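Local coordinates for protein putative cytochrome P450 154A1 (Streptomyces coelicolor, PDB 1ODO) that belongs to the cytochrome P450 family of heme proteins and holds 4-phenyl-1h-imidazole in a pocket beside its heme, at residues 44-50 and 322-328. Numbering follows the deposited sequence.
Sequences SDPVLLK and ANRHPDW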
ATOM      1  N   SER A  44       5.839  14.246  -9.221  1.00 11.24           N
ATOM      2  CA  SER A  44       4.389  14.086  -9.254  1.00 10.64           C
ATOM      3  C   SER A  44       3.761  14.281 -10.636  1.00 12.34           C
ATOM      4  O   SER A  44       2.539  14.307 -10.767  1.00 13.91           O
ATOM      5  CB  SER A  44       3.719  15.000  -8.214  1.00 11.25           C
ATOM      6  OG  SER A  44       4.117  16.352  -8.360  1.00 12.02           O
ATOM      7  N   ASP A  45       4.600  14.431 -11.660  1.00 11.18           N
ATOM      8  CA  ASP A  45       4.128  14.605 -13.037  1.00 11.88           C
ATOM      9  C   ASP A  45       4.050  13.141 -13.492  1.00 11.59           C
ATOM     10  O   ASP A  45       5.080  12.479 -13.628  1.00 10.25           O
ATOM     11  CB  ASP A  45       5.176  15.365 -13.859  1.00 13.02           C
ATOM     12  CG  ASP A  45       4.859  15.395 -15.348  1.00 16.98           C
ATOM     13  OD1 ASP A  45       3.961  14.656 -15.795  1.00 16.57           O
ATOM     14  OD2 ASP A  45       5.525  16.161 -16.081  1.00 19.41           O
ATOM     15  N   PRO A  46       2.833  12.612 -13.707  1.00 11.73           N
ATOM     16  CA  PRO A  46       2.676  11.216 -14.130  1.00 12.63           C
ATOM     17  C   PRO A  46       3.404  10.813 -15.411  1.00 13.14           C
ATOM     18  O   PRO A  46       3.842   9.672 -15.540  1.00 13.18           O
ATOM     19  CB  PRO A  46       1.157  11.050 -14.235  1.00 12.46           C
ATOM     20  CG  PRO A  46       0.695  12.418 -14.593  1.00 14.23           C
ATOM     21  CD  PRO A  46       1.527  13.294 -13.681  1.00 13.16           C
ATOM     22  N   VAL A  47       3.527  11.736 -16.360  1.00 13.86           N
ATOM     23  CA  VAL A  47       4.214  11.416 -17.609  1.00 14.20           C
ATOM     24  C   VAL A  47       5.679  11.142 -17.276  1.00 13.90           C
ATOM     25  O   VAL A  47       6.241  10.112 -17.656  1.00 12.57           O
ATOM     26  CB  VAL A  47       4.117  12.584 -18.615  1.00 14.81           C
ATOM     27  CG1 VAL A  47       4.951  12.284 -19.857  1.00 16.85           C
ATOM     28  CG2 VAL A  47       2.663  12.803 -19.005  1.00 17.72           C
ATOM     29  N   LEU A  48       6.288  12.070 -16.547  1.00 12.67           N
ATOM     30  CA  LEU A  48       7.683  11.936 -16.154  1.00 12.20           C
ATOM     31  C   LEU A  48       7.860  10.722 -15.245  1.00 12.12           C
ATOM     32  O   LEU A  48       8.806   9.946 -15.393  1.00 11.88           O
ATOM     33  CB  LEU A  48       8.144  13.206 -15.424  1.00 13.51           C
ATOM     34  CG  LEU A  48       9.556  13.188 -14.832  1.00 13.54           C
ATOM     35  CD1 LEU A  48      10.579  12.922 -15.935  1.00 15.31           C
ATOM     36  CD2 LEU A  48       9.841  14.530 -14.152  1.00 14.06           C
ATOM     37  N   LEU A  49       6.941  10.547 -14.306  1.00 11.71           N
ATOM     38  CA  LEU A  49       7.036   9.417 -13.393  1.00 12.76           C
ATOM     39  C   LEU A  49       7.033   8.086 -14.161  1.00 13.41           C
ATOM     40  O   LEU A  49       7.863   7.218 -13.902  1.00 14.14           O
ATOM     41  CB  LEU A  49       5.893   9.477 -12.374  1.00 14.40           C
ATOM     42  CG  LEU A  49       6.016   8.664 -11.081  1.00 15.39           C
ATOM     43  CD1 LEU A  49       7.419   8.785 -10.486  1.00 12.62           C
ATOM     44  CD2 LEU A  49       4.967   9.171 -10.088  1.00 15.54           C
ATOM     45  N   LYS A  50       6.121   7.928 -15.115  1.00 12.30           N
ATOM     46  CA  LYS A  50       6.062   6.688 -15.890  1.00 13.36           C
ATOM     47  C   LYS A  50       7.352   6.448 -16.669  1.00 12.77           C
ATOM     48  O   LYS A  50       7.768   5.302 -16.857  1.00 12.82           O
ATOM     49  CB  LYS A  50       4.872   6.704 -16.848  1.00 12.58           C
ATOM     50  CG  LYS A  50       3.529   6.497 -16.161  1.00 16.89           C
ATOM     51  CD  LYS A  50       2.405   6.559 -17.178  1.00 20.90           C
ATOM     52  CE  LYS A  50       1.066   6.219 -16.566  1.00 25.01           C
ATOM     53  NZ  LYS A  50      -0.002   6.322 -17.604  1.00 28.68           N
ATOM     54  N   ALA A 322       0.354  12.803  -7.950  1.00  9.90           N
ATOM     55  CA  ALA A 322       0.362  12.558  -9.387  1.00  8.73           C
ATOM     56  C   ALA A 322      -1.015  12.143  -9.900  1.00  9.63           C
ATOM     57  O   ALA A 322      -1.414  12.526 -11.003  1.00  8.53           O
ATOM     58  CB  ALA A 322       1.392  11.480  -9.728  1.00  9.91           C
ATOM     59  N   ASN A 323      -1.740  11.361  -9.105  1.00  7.85           N
ATOM     60  CA  ASN A 323      -3.068  10.909  -9.508  1.00  9.59           C
ATOM     61  C   ASN A 323      -4.034  12.078  -9.681  1.00 10.73           C
ATOM     62  O   ASN A 323      -5.077  11.935 -10.316  1.00 11.15           O
ATOM     63  CB  ASN A 323      -3.654   9.941  -8.479  1.00 10.52           C
ATOM     64  CG  ASN A 323      -3.047   8.550  -8.559  1.00 10.94           C
ATOM     65  OD1 ASN A 323      -2.306   8.225  -9.489  1.00 10.72           O
ATOM     66  ND2 ASN A 323      -3.380   7.709  -7.583  1.00  9.46           N
ATOM     67  N   ARG A 324      -3.685  13.227  -9.106  1.00  9.69           N
ATOM     68  CA  ARG A 324      -4.524  14.421  -9.196  1.00 10.71           C
ATOM     69  C   ARG A 324      -3.917  15.511 -10.068  1.00 11.03           C
ATOM     70  O   ARG A 324      -4.336  16.670 -10.006  1.00 10.17           O
ATOM     71  CB  ARG A 324      -4.792  14.974  -7.790  1.00 10.82           C
ATOM     72  CG  ARG A 324      -5.757  14.118  -6.953  1.00 11.13           C
ATOM     73  CD  ARG A 324      -5.573  14.394  -5.465  1.00 14.28           C
ATOM     74  NE  ARG A 324      -6.535  13.699  -4.607  1.00 15.68           N
ATOM     75  CZ  ARG A 324      -7.566  14.293  -4.012  1.00 15.32           C
ATOM     76  NH1 ARG A 324      -7.776  15.593  -4.188  1.00 16.16           N
ATOM     77  NH2 ARG A 324      -8.368  13.604  -3.211  1.00 14.00           N
ATOM     78  N   HIS A 325      -2.933  15.142 -10.884  1.00 11.77           N
ATOM     79  CA  HIS A 325      -2.274  16.102 -11.766  1.00 11.36           C
ATOM     80  C   HIS A 325      -3.289  16.588 -12.800  1.00 11.33           C
ATOM     81  O   HIS A 325      -3.909  15.788 -13.501  1.00 10.70           O
ATOM     82  CB  HIS A 325      -1.070  15.440 -12.440  1.00 11.04           C
ATOM     83  CG  HIS A 325      -0.132  16.410 -13.089  1.00 12.75           C
ATOM     84  ND1 HIS A 325      -0.429  17.056 -14.270  1.00 13.95           N
ATOM     85  CD2 HIS A 325       1.095  16.846 -12.719  1.00 12.59           C
ATOM     86  CE1 HIS A 325       0.577  17.848 -14.598  1.00 16.35           C
ATOM     87  NE2 HIS A 325       1.514  17.738 -13.674  1.00 14.75           N
ATOM     88  N   PRO A 326      -3.466  17.917 -12.908  1.00 12.52           N
ATOM     89  CA  PRO A 326      -4.413  18.544 -13.836  1.00 12.56           C
ATOM     90  C   PRO A 326      -4.271  18.266 -15.331  1.00 12.46           C
ATOM     91  O   PRO A 326      -5.216  18.498 -16.089  1.00 12.38           O
ATOM     92  CB  PRO A 326      -4.297  20.029 -13.493  1.00 14.01           C
ATOM     93  CG  PRO A 326      -2.871  20.162 -13.066  1.00 14.62           C
ATOM     94  CD  PRO A 326      -2.680  18.939 -12.194  1.00 12.55           C
ATOM     95  N   ASP A 327      -3.109  17.795 -15.773  1.00 11.23           N
ATOM     96  CA  ASP A 327      -2.938  17.507 -17.195  1.00 13.81           C
ATOM     97  C   ASP A 327      -3.299  16.049 -17.461  1.00 13.95           C
ATOM     98  O   ASP A 327      -3.381  15.617 -18.609  1.00 12.89           O
ATOM     99  CB  ASP A 327      -1.502  17.795 -17.650  1.00 14.53           C
ATOM    100  CG  ASP A 327      -1.391  19.092 -18.444  1.00 15.53           C
ATOM    101  OD1 ASP A 327      -2.109  20.056 -18.105  1.00 14.38           O
ATOM    102  OD2 ASP A 327      -0.582  19.154 -19.396  1.00 14.30           O
ATOM    103  N   TRP A 328      -3.522  15.292 -16.389  1.00 13.28           N
ATOM    104  CA  TRP A 328      -3.877  13.879 -16.527  1.00 13.99           C
ATOM    105  C   TRP A 328      -5.389  13.676 -16.446  1.00 14.91           C
ATOM    106  O   TRP A 328      -5.988  13.022 -17.306  1.00 16.42           O
ATOM    107  CB  TRP A 328      -3.202  13.047 -15.433  1.00 13.10           C
ATOM    108  CG  TRP A 328      -3.198  11.568 -15.716  1.00 14.94           C
ATOM    109  CD1 TRP A 328      -3.603  10.948 -16.868  1.00 16.47           C
ATOM    110  CD2 TRP A 328      -2.708  10.531 -14.856  1.00 13.13           C
ATOM    111  NE1 TRP A 328      -3.388   9.591 -16.779  1.00 15.26           N
ATOM    112  CE2 TRP A 328      -2.839   9.308 -15.556  1.00 14.57           C
ATOM    113  CE3 TRP A 328      -2.168  10.516 -13.565  1.00 12.85           C
ATOM    114  CZ2 TRP A 328      -2.446   8.083 -15.003  1.00 13.72           C
ATOM    115  CZ3 TRP A 328      -1.779   9.295 -13.016  1.00 11.58           C
ATOM    116  CH2 TRP A 328      -1.920   8.098 -13.735  1.00 11.42           C
TER
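Pro-46, in the first turn of helix 46-52, lodges between His-325 and Trp-328 and illustrates how a helix-opening proline can pack between two aromatic side chains through its ring carbons. From CB outward, two atoms meet the indole and the third meets the imidazole. CB lies over one face of the indole, 3.4 Å from Trp-328 CE3 and 3.9 Å from the centroid of the six-membered ring, a CH-pi contact displaced toward the rim. CG continues across the same ring, 3.6 Å from Trp-328 CE3. CD turns to the imidazole, 3.6 Å from His-325 CG. The His-325 ring stands across the proline because its chi1 of -166° sets the imidazole trans to the residue's own N; Asp-327 N, tilted slightly from the ring plane, donates to His-325 ND1 at 3.2 Å and so favours this rotation.

No hydrogen bond joins the two segments; the backbones instead meet in a CA-H...O contact, Ala-322 CA to Ser-44 O at 3.1 Å. Asp-45 N-caps the helix through OD1, which accepts from Val-47 N. Trp-328 NE1 hydrogen-bonds to Glu-343.

In this P450 fold the contact joins the start of helix 46-52, directly after strand 38-43, to the loop leaving helix 319-322, which follows the neighbouring parallel strand 314-317.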